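Long-range contacts in cytochrome c2 (Rhodobacter sphaeroides, PDB 1CXC), which carries electrons in the periplasm with a covalently bound heme c, donating them to the oxidized bacteriochlorophyll of the photosynthetic pathway in purple bacteria: residues K62-K67 and E89-A94; H75-V80 and A108-I113; Q81-F86 and G98-K103. One frame throughout, in Å; residues are numbered along the deposited sequence.

Contact 1: residues K62-K67 and E89-A94; sequences KEAGAK and EYTGDA
Glu63 and Ala64 of helix 59-66, with Lys67 just beyond it, meet Tyr90 and Thr91 in the last turn of helix 83-91, a helix-to-helix contact at the periphery of the cytochrome c fold, away from the heme attachment and ligation sites. The backbones come nearest at Ala64 and Thr91, whose CA atoms are 5.3 Å apart, a separation that the small alanine permits. Ala64 CB packs 3.9 Å from CD2 of the Tyr90 ring. Further along the same side of the ring, CE2 meets CB of Lys67, which sits at the ring edge near its plane, and the carbonyl O of Ala64, which approaches obliquely. Leu69, in the loop after helix 59-66, also touches both Ala64 and Tyr90. On the other flank, the Glu63 side chain, with CG anti to the backbone N (chi1 -165°) and the chain extended beyond it, crosses Thr91 at about a right angle. Its CD lies 3.4 Å from OG1 of Thr91, and OE2 also reaches the threonine methyl CG2. The carboxylates of Glu63 and Asp93 come within 4.0 Å, OE1 to OD2, a pairing of like charges that is probably unfavourable; OD1 of Asp93 is hydrogen-bonded by the backbone N of Lys95. Beyond Thr91, Gly92 leaves the helix with positive phi (73°). The Lys67 chain bends back at chi2, chi3 and chi4, and its NZ donates to the carbonyl O of Glu63 at 3.1 Å, on the opposite face of that carbonyl plane from the Lys67 N-H, which binds the same oxygen.

Contact 2: residues H75-V80 and A108-I113; sequences HFVQYV and ADAHNI. With HEC (heme c), chain B.
The Phe76 ring presents its edge to Ala110 and Ile113: the carbonyl O of Ala110 lies in the ring plane, 3.5 Å from CE2 of Phe76, while CG2 of Ile113 meets CZ near that plane. Val80 CG1, from the next turn of Phe76's own helix, covers one face, offset toward the rim. CG of Phe76 is anti to its backbone N (chi1 173°), and the far end of the ring meets the heme methyl CMB, with CZ 3.6 Å from it in an oblique approach. A second flat group, the imidazole of His111, takes a methyl on its face: Val77 CG1 stands 4.0 Å from the ring centroid and 27° off the normal, a CH-pi contact. The rotation of this imidazole is also constrained by a hydrogen bond from its ND1 to Glu73.

Between the two rings the helices meet through small side chains. The CB of Ala110 packs 3.7 Å from CB of Val77 and is also touched by CG2 of Val80, so one methyl is received between two valines a turn apart. The nearest CA atoms, those of Val77 and Ala110, are 5.3 Å apart. Tyr79 takes the heme side: its CE2 lies 3.7 Å from HEC C3A and its hydroxyl approaches CHA. Phe76 and Tyr79 thus both line the heme pocket, and Ile113 adds its CD1 against the vinyl-derived carbon CBB.

Segments 75-80 and 108-113 of helix 73-81 and the C-terminal helix 107-120 run at 133° to each other, their axes approaching to 9.2 Å. Ile113 continues onto Ala11 of N-terminal helix 5-11, whereas His75 and Gln78 carry helix 73-81 onto Phe86 of helix 83-91.

Contact 3: residues Q81-F86 and G98-K103; sequences QDPTKF and GKMTFK. With HEC (heme c), chain B.
The methionine loop of the cytochrome c fold, which brings the sixth ligand to the heme iron, is here backed by the first turn of helix 83-91. Met100 SD binds the iron at 2.4 Å, and His19 is the other axial ligand. CG of Met100 is anti to the backbone N (chi1 178°), and CB and CG lie over the porphyrin near its ND and NC nitrogens. Behind the ligand, the Pro83 ring packs its CG 4.0 Å from CG of Met100. The same proline CG also touches two loop carbonyls, Met100 O and Phe102 O; the latter is buried with no polar partner in the model. Phe102 itself turns to the heme, its CE2 3.4 Å from HEC CBB.

At one end of the contact Asp82 and Lys103 lie side by side, pointing the same way. Their salt bridge is long, and the hydrogen bond from Lys103 NZ to Asp82 OD2 is weak at 3.4 Å, while Lys103 CE also rests near the carboxylate carbon and Lys103 CB touches the carbonyl O of Gln81. Asp82 is the N-cap of helix 83-91: its OD1 accepts from Lys85 N, which comes from above the carboxylate plane (57° out of it). An alanine at Asp82 would probably leave Lys85 N without its capping acceptor and the Lys103 ammonium without its carboxylate mate.

At the other end two backbone N-H groups donate to side-group oxygens. Lys99 N donates to propionate O1D of the heme at 2.9 Å, nearly straight (172°), and one residue earlier Gly98 N donates to Thr84 OG1 at 3.1 Å.

Helix 83-91 is common to contacts 1 and 3, which use its C-terminal and N-terminal ends and have centres about 13 Å apart. Contact 2 is on helices 73-81 and 107-120; its centre is about 12 Å from that of contact 3 and about 19 Å from that of contact 1. Along the chain the order is 62-67, 75-80, 81-86, 89-94, 98-103, 108-113: contact 1 crosses both others, while both segments of contact 3 fall between those of contact 2. Contact 2 touches both others, Tyr90 CE1 lying 4.0 Å from His75 NE2 and Tyr79 OH 3.5 Å from Met100 SD. Helix 73-81 packs on the C-terminal helix and helix 83-91 on the methionine loop, so contacts 2 and 3 border the heme together.

Contact 1: residues K62-K67 and E89-A94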
# COMPACT_ATOMS: atom_id res chain seq x y z
N LYS A 62 9.43 -5.65 6.62
CA LYS A 62 10.49 -4.86 7.21
C LYS A 62 11.80 -5.10 6.45
O LYS A 62 12.54 -4.18 6.10
CB LYS A 62 10.65 -5.26 8.66
CG LYS A 62 9.63 -4.62 9.59
CD LYS A 62 9.78 -5.21 10.99
CE LYS A 62 8.57 -4.85 11.85
NZ LYS A 62 8.67 -5.39 13.20
N GLU A 63 12.05 -6.37 6.11
CA GLU A 63 13.23 -6.75 5.37
C GLU A 63 13.29 -6.03 4.02
O GLU A 63 14.38 -5.73 3.52
CB GLU A 63 13.13 -8.24 5.13
CG GLU A 63 14.44 -8.85 4.68
CD GLU A 63 14.33 -10.34 4.37
OE1 GLU A 63 13.56 -11.05 5.04
OE2 GLU A 63 15.11 -10.81 3.54
N ALA A 64 12.21 -6.12 3.24
CA ALA A 64 12.18 -5.45 1.96
C ALA A 64 12.51 -3.97 2.08
O ALA A 64 13.07 -3.39 1.15
CB ALA A 64 10.78 -5.58 1.37
N GLY A 65 11.92 -3.28 3.05
CA GLY A 65 12.22 -1.88 3.23
C GLY A 65 13.72 -1.71 3.51
O GLY A 65 14.31 -0.70 3.10
N ALA A 66 14.28 -2.53 4.42
CA ALA A 66 15.73 -2.44 4.70
C ALA A 66 16.55 -2.61 3.43
O ALA A 66 17.61 -2.01 3.28
CB ALA A 66 16.19 -3.54 5.65
N LYS A 67 16.09 -3.46 2.52
CA LYS A 67 16.75 -3.67 1.26
C LYS A 67 16.71 -2.40 0.45
O LYS A 67 17.12 -2.40 -0.70
CB LYS A 67 16.03 -4.76 0.47
CG LYS A 67 16.84 -6.03 0.25
CD LYS A 67 16.26 -7.18 1.06
CE LYS A 67 17.30 -7.74 2.02
NZ LYS A 67 17.17 -7.15 3.35
N GLU A 89 10.00 -12.59 -3.90
CA GLU A 89 10.92 -12.30 -4.97
C GLU A 89 11.82 -11.15 -4.63
O GLU A 89 12.96 -11.09 -5.07
CB GLU A 89 10.16 -11.99 -6.25
CG GLU A 89 9.30 -13.15 -6.72
CD GLU A 89 8.41 -12.85 -7.93
N TYR A 90 11.22 -10.05 -4.18
CA TYR A 90 11.98 -8.88 -3.84
C TYR A 90 13.06 -9.17 -2.82
O TYR A 90 14.12 -8.54 -2.83
CB TYR A 90 11.04 -7.82 -3.29
CG TYR A 90 11.71 -6.46 -3.24
CD1 TYR A 90 11.72 -5.66 -4.37
CD2 TYR A 90 12.43 -6.09 -2.13
CE1 TYR A 90 12.47 -4.51 -4.39
CE2 TYR A 90 13.18 -4.94 -2.15
CZ TYR A 90 13.20 -4.16 -3.28
OH TYR A 90 13.89 -2.98 -3.28
N THR A 91 12.61 -9.66 -1.68
CA THR A 91 13.46 -9.98 -0.56
C THR A 91 14.53 -11.03 -0.88
O THR A 91 15.63 -11.01 -0.32
CB THR A 91 12.45 -10.44 0.49
OG1 THR A 91 12.52 -9.54 1.57
CG2 THR A 91 12.61 -11.88 0.88
N GLY A 92 14.31 -11.86 -1.91
CA GLY A 92 15.29 -12.90 -2.21
C GLY A 92 15.26 -14.03 -1.18
O GLY A 92 15.97 -15.02 -1.32
N ASP A 93 14.23 -14.06 -0.35
CA ASP A 93 14.10 -15.11 0.64
C ASP A 93 12.79 -15.82 0.37
O ASP A 93 11.73 -15.32 0.70
CB ASP A 93 14.09 -14.48 2.01
CG ASP A 93 13.60 -15.39 3.11
OD1 ASP A 93 13.58 -16.59 2.92
OD2 ASP A 93 13.62 -14.93 4.25
N ALA A 94 12.82 -17.10 0.02
CA ALA A 94 11.59 -17.79 -0.31
C ALA A 94 10.66 -18.02 0.84
O ALA A 94 9.60 -18.59 0.66
CB ALA A 94 11.91 -19.14 -0.91

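Contact 2: residues H75-V80 and A108-I113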
# COMPACT_ATOMS: atom_id res chain seq x y z
N HIS A 75 6.23 -1.22 -8.31
CA HIS A 75 6.30 -2.16 -7.19
C HIS A 75 4.94 -2.28 -6.51
O HIS A 75 4.54 -3.36 -6.13
CB HIS A 75 7.35 -1.74 -6.16
CG HIS A 75 8.78 -1.91 -6.69
ND1 HIS A 75 9.39 -1.01 -7.42
CD2 HIS A 75 9.54 -3.05 -6.71
CE1 HIS A 75 10.50 -1.52 -7.89
NE2 HIS A 75 10.58 -2.75 -7.45
N PHE A 76 4.19 -1.18 -6.46
CA PHE A 76 2.88 -1.17 -5.85
C PHE A 76 1.95 -2.05 -6.66
O PHE A 76 1.28 -2.90 -6.08
CB PHE A 76 2.35 0.26 -5.85
CG PHE A 76 0.89 0.42 -5.38
CD1 PHE A 76 0.61 0.55 -4.04
CD2 PHE A 76 -0.15 0.41 -6.34
CE1 PHE A 76 -0.73 0.67 -3.64
CE2 PHE A 76 -1.47 0.52 -5.93
CZ PHE A 76 -1.75 0.65 -4.58
N VAL A 77 1.98 -2.02 -7.99
CA VAL A 77 1.00 -2.86 -8.67
C VAL A 77 1.35 -4.32 -8.67
O VAL A 77 0.46 -5.15 -8.54
CB VAL A 77 0.57 -2.40 -10.09
CG1 VAL A 77 0.91 -0.97 -10.38
CG2 VAL A 77 1.02 -3.37 -11.15
N GLN A 78 2.61 -4.66 -8.43
CA GLN A 78 2.94 -6.06 -8.35
C GLN A 78 2.57 -6.54 -6.96
O GLN A 78 2.07 -7.63 -6.75
CB GLN A 78 4.44 -6.27 -8.52
CG GLN A 78 4.93 -6.07 -9.95
CD GLN A 78 6.45 -5.97 -10.00
N TYR A 79 2.84 -5.73 -5.96
CA TYR A 79 2.57 -6.11 -4.60
C TYR A 79 1.10 -6.34 -4.29
O TYR A 79 0.76 -7.37 -3.73
CB TYR A 79 3.13 -5.05 -3.66
CG TYR A 79 2.69 -5.25 -2.23
CD1 TYR A 79 3.23 -6.26 -1.48
CD2 TYR A 79 1.73 -4.40 -1.69
CE1 TYR A 79 2.81 -6.44 -0.18
CE2 TYR A 79 1.32 -4.57 -0.39
CZ TYR A 79 1.86 -5.60 0.35
OH TYR A 79 1.44 -5.78 1.66
N VAL A 80 0.22 -5.38 -4.60
CA VAL A 80 -1.20 -5.56 -4.29
C VAL A 80 -1.81 -6.77 -4.99
O VAL A 80 -2.83 -7.27 -4.54
CB VAL A 80 -2.05 -4.31 -4.62
CG1 VAL A 80 -1.53 -3.12 -3.84
CG2 VAL A 80 -2.08 -4.02 -6.12
N ALA A 108 -5.77 -3.24 -13.84
CA ALA A 108 -6.31 -1.91 -14.07
C ALA A 108 -6.69 -1.24 -12.77
O ALA A 108 -6.50 -0.04 -12.60
CB ALA A 108 -7.55 -2.02 -14.93
N ASP A 109 -7.33 -1.96 -11.86
CA ASP A 109 -7.68 -1.35 -10.59
C ASP A 109 -6.42 -0.95 -9.83
O ASP A 109 -6.40 0.08 -9.16
CB ASP A 109 -8.46 -2.33 -9.74
CG ASP A 109 -9.93 -2.44 -10.11
OD1 ASP A 109 -10.26 -2.03 -11.22
OD2 ASP A 109 -10.60 -3.28 -9.52
N ALA A 110 -5.34 -1.74 -9.92
CA ALA A 110 -4.10 -1.40 -9.23
C ALA A 110 -3.52 -0.10 -9.75
O ALA A 110 -3.13 0.75 -8.95
CB ALA A 110 -3.06 -2.48 -9.49
N HIS A 111 -3.51 0.10 -11.06
CA HIS A 111 -3.02 1.35 -11.61
C HIS A 111 -3.95 2.50 -11.25
O HIS A 111 -3.50 3.62 -11.06
CB HIS A 111 -2.91 1.24 -13.12
CG HIS A 111 -1.75 0.40 -13.58
ND1 HIS A 111 -0.50 0.80 -13.46
CD2 HIS A 111 -1.80 -0.82 -14.17
CE1 HIS A 111 0.24 -0.16 -13.94
NE2 HIS A 111 -0.54 -1.12 -14.38
N ASN A 112 -5.28 2.31 -11.28
CA ASN A 112 -6.21 3.39 -10.94
C ASN A 112 -6.06 3.83 -9.50
O ASN A 112 -6.12 5.01 -9.17
CB ASN A 112 -7.65 2.96 -11.17
CG ASN A 112 -7.97 2.73 -12.65
OD1 ASN A 112 -8.92 2.00 -13.00
ND2 ASN A 112 -7.18 3.30 -13.56
N ILE A 113 -5.91 2.87 -8.60
CA ILE A 113 -5.73 3.17 -7.20
C ILE A 113 -4.40 3.90 -6.99
O ILE A 113 -4.35 4.90 -6.28
CB ILE A 113 -5.78 1.87 -6.38
CG1 ILE A 113 -7.20 1.33 -6.29
CG2 ILE A 113 -5.21 2.12 -4.99
CD1 ILE A 113 -7.28 -0.04 -5.61
FE HEC B . -2.86 -3.57 2.51
CHA HEC B . 0.24 -3.27 3.84
CHB HEC B . -2.01 -1.42 0.00
CHC HEC B . -5.93 -4.03 1.06
CHD HEC B . -3.85 -5.48 5.17
NA HEC B . -1.22 -2.58 2.00
C1A HEC B . -0.01 -2.58 2.67
C2A HEC B . 0.96 -1.76 1.97
C3A HEC B . 0.35 -1.26 0.88
C4A HEC B . -1.02 -1.75 0.92
CMA HEC B . 1.02 -0.45 -0.22
CAA HEC B . 2.38 -1.43 2.42
CBA HEC B . 2.42 -0.06 3.09
CGA HEC B . 3.67 0.25 3.90
O1A HEC B . 3.53 0.84 4.95
O2A HEC B . 4.73 -0.27 3.56
NB HEC B . -3.76 -2.90 0.89
C1B HEC B . -3.29 -1.94 -0.00
C2B HEC B . -4.29 -1.62 -1.00
C3B HEC B . -5.38 -2.41 -0.77
C4B HEC B . -5.04 -3.19 0.42
CMB HEC B . -4.13 -0.59 -2.12
CAB HEC B . -6.56 -2.50 -1.57
CBB HEC B . -6.53 -2.99 -2.96
NC HEC B . -4.50 -4.58 2.99
C1C HEC B . -5.68 -4.67 2.26
C2C HEC B . -6.69 -5.41 2.99
C3C HEC B . -6.11 -5.82 4.14
C4C HEC B . -4.76 -5.29 4.14
CMC HEC B . -8.16 -5.51 2.64
CAC HEC B . -6.69 -6.56 5.16
CBC HEC B . -7.30 -7.87 4.94
ND HEC B . -2.01 -4.21 4.14
C1D HEC B . -2.55 -4.99 5.16
C2D HEC B . -1.56 -5.31 6.17
C3D HEC B . -0.40 -4.75 5.77
C4D HEC B . -0.68 -4.04 4.53
CMD HEC B . -1.77 -6.15 7.43
CAD HEC B . 0.98 -5.06 6.33
CBD HEC B . 1.73 -6.03 5.42
CGD HEC B . 2.86 -6.82 6.12
O1D HEC B . 3.34 -7.78 5.54
O2D HEC B . 3.47 -6.28 7.02

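Contact 3: residues Q81-F86 and G98-K103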
# COMPACT_ATOMS: atom_id res chain seq x y z
N GLN A 81 -1.27 -7.21 -6.14
CA GLN A 81 -1.82 -8.37 -6.80
C GLN A 81 -1.51 -9.68 -6.10
O GLN A 81 -2.21 -10.66 -6.25
CB GLN A 81 -1.34 -8.41 -8.23
CG GLN A 81 -1.98 -7.29 -9.04
CD GLN A 81 -1.60 -7.36 -10.51
OE1 GLN A 81 -2.08 -8.22 -11.24
NE2 GLN A 81 -0.69 -6.50 -10.98
N ASP A 82 -0.39 -9.76 -5.40
CA ASP A 82 -0.06 -10.96 -4.63
C ASP A 82 1.04 -10.58 -3.66
O ASP A 82 2.23 -10.61 -3.99
CB ASP A 82 0.42 -12.10 -5.51
CG ASP A 82 0.45 -13.45 -4.79
OD1 ASP A 82 0.84 -13.50 -3.61
OD2 ASP A 82 0.30 -14.47 -5.47
N PRO A 83 0.68 -10.20 -2.44
CA PRO A 83 1.65 -9.64 -1.52
C PRO A 83 2.71 -10.61 -1.05
O PRO A 83 3.88 -10.25 -1.04
CB PRO A 83 0.82 -9.13 -0.37
CG PRO A 83 -0.60 -8.99 -0.87
CD PRO A 83 -0.70 -9.84 -2.11
N THR A 84 2.41 -11.90 -0.95
CA THR A 84 3.41 -12.82 -0.46
C THR A 84 4.38 -13.22 -1.55
O THR A 84 5.58 -13.23 -1.33
CB THR A 84 2.72 -14.04 0.14
OG1 THR A 84 2.23 -13.59 1.38
CG2 THR A 84 3.70 -15.17 0.39
N LYS A 85 3.91 -13.30 -2.78
CA LYS A 85 4.81 -13.65 -3.85
C LYS A 85 5.75 -12.48 -4.06
O LYS A 85 6.93 -12.66 -4.40
CB LYS A 85 4.01 -13.90 -5.12
CG LYS A 85 4.86 -14.29 -6.33
CD LYS A 85 3.97 -14.69 -7.51
CE LYS A 85 4.34 -13.91 -8.75
N PHE A 86 5.19 -11.27 -4.12
CA PHE A 86 6.01 -10.10 -4.31
C PHE A 86 7.11 -10.03 -3.28
O PHE A 86 8.25 -9.78 -3.62
CB PHE A 86 5.17 -8.84 -4.17
CG PHE A 86 6.02 -7.58 -4.20
CD1 PHE A 86 6.37 -7.02 -5.41
CD2 PHE A 86 6.46 -7.03 -3.02
CE1 PHE A 86 7.16 -5.89 -5.44
CE2 PHE A 86 7.26 -5.91 -3.05
CZ PHE A 86 7.60 -5.34 -4.26
N GLY A 98 3.77 -12.27 3.68
CA GLY A 98 3.16 -10.98 3.96
C GLY A 98 1.97 -11.14 4.91
O GLY A 98 1.49 -12.26 5.14
N LYS A 99 1.71 -10.15 5.74
CA LYS A 99 0.56 -10.24 6.64
C LYS A 99 -0.72 -9.83 5.92
O LYS A 99 -1.78 -9.84 6.52
CB LYS A 99 0.75 -9.30 7.82
CG LYS A 99 1.97 -9.60 8.67
CD LYS A 99 1.55 -10.47 9.83
CE LYS A 99 1.43 -9.62 11.08
NZ LYS A 99 0.34 -8.66 10.97
N MET A 100 -0.60 -9.13 4.77
CA MET A 100 -1.77 -8.68 4.02
C MET A 100 -2.35 -9.84 3.29
O MET A 100 -1.79 -10.29 2.30
CB MET A 100 -1.36 -7.59 3.02
CG MET A 100 -2.45 -7.04 2.10
SD MET A 100 -2.01 -5.44 1.35
CE MET A 100 -2.79 -5.65 -0.21
N THR A 101 -3.56 -10.24 3.66
CA THR A 101 -4.14 -11.40 3.01
C THR A 101 -5.16 -11.09 1.92
O THR A 101 -5.51 -12.00 1.18
CB THR A 101 -4.77 -12.33 4.05
OG1 THR A 101 -5.73 -11.54 4.71
CG2 THR A 101 -3.75 -12.82 5.06
N PHE A 102 -5.12 -9.87 1.41
CA PHE A 102 -6.03 -9.50 0.34
C PHE A 102 -5.28 -9.40 -0.97
O PHE A 102 -4.09 -9.12 -0.94
CB PHE A 102 -6.67 -8.14 0.62
CG PHE A 102 -7.51 -7.57 -0.52
CD1 PHE A 102 -8.85 -7.89 -0.62
CD2 PHE A 102 -6.95 -6.71 -1.45
CE1 PHE A 102 -9.63 -7.35 -1.63
CE2 PHE A 102 -7.73 -6.18 -2.46
CZ PHE A 102 -9.07 -6.49 -2.55
N LYS A 103 -5.80 -10.00 -2.04
CA LYS A 103 -5.17 -9.88 -3.34
C LYS A 103 -6.11 -9.14 -4.29
O LYS A 103 -7.23 -9.61 -4.54
CB LYS A 103 -4.91 -11.25 -3.97
CG LYS A 103 -3.87 -12.07 -3.24
CD LYS A 103 -3.71 -13.39 -3.96
CE LYS A 103 -2.70 -14.26 -3.25
NZ LYS A 103 -2.53 -15.52 -3.96
FE HEC B . -2.86 -3.57 2.51
CHA HEC B . 0.24 -3.27 3.84
CHB HEC B . -2.01 -1.42 0.00
CHC HEC B . -5.93 -4.03 1.06
CHD HEC B . -3.85 -5.48 5.17
NA HEC B . -1.22 -2.58 2.00
C1A HEC B . -0.01 -2.58 2.67
C2A HEC B . 0.96 -1.76 1.97
C3A HEC B . 0.35 -1.26 0.88
C4A HEC B . -1.02 -1.75 0.92
CMA HEC B . 1.02 -0.45 -0.22
CAA HEC B . 2.38 -1.43 2.42
CBA HEC B . 2.42 -0.06 3.09
CGA HEC B . 3.67 0.25 3.90
O1A HEC B . 3.53 0.84 4.95
O2A HEC B . 4.73 -0.27 3.56
NB HEC B . -3.76 -2.90 0.89
C1B HEC B . -3.29 -1.94 -0.00
C2B HEC B . -4.29 -1.62 -1.00
C3B HEC B . -5.38 -2.41 -0.77
C4B HEC B . -5.04 -3.19 0.42
CMB HEC B . -4.13 -0.59 -2.12
CAB HEC B . -6.56 -2.50 -1.57
CBB HEC B . -6.53 -2.99 -2.96
NC HEC B . -4.50 -4.58 2.99
C1C HEC B . -5.68 -4.67 2.26
C2C HEC B . -6.69 -5.41 2.99
C3C HEC B . -6.11 -5.82 4.14
C4C HEC B . -4.76 -5.29 4.14
CMC HEC B . -8.16 -5.51 2.64
CAC HEC B . -6.69 -6.56 5.16
CBC HEC B . -7.30 -7.87 4.94
ND HEC B . -2.01 -4.21 4.14
C1D HEC B . -2.55 -4.99 5.16
C2D HEC B . -1.56 -5.31 6.17
C3D HEC B . -0.40 -4.75 5.77
C4D HEC B . -0.68 -4.04 4.53
CMD HEC B . -1.77 -6.15 7.43
CAD HEC B . 0.98 -5.06 6.33
CBD HEC B . 1.73 -6.03 5.42
CGD HEC B . 2.86 -6.82 6.12
O1D HEC B . 3.34 -7.78 5.54
O2D HEC B . 3.47 -6.28 7.02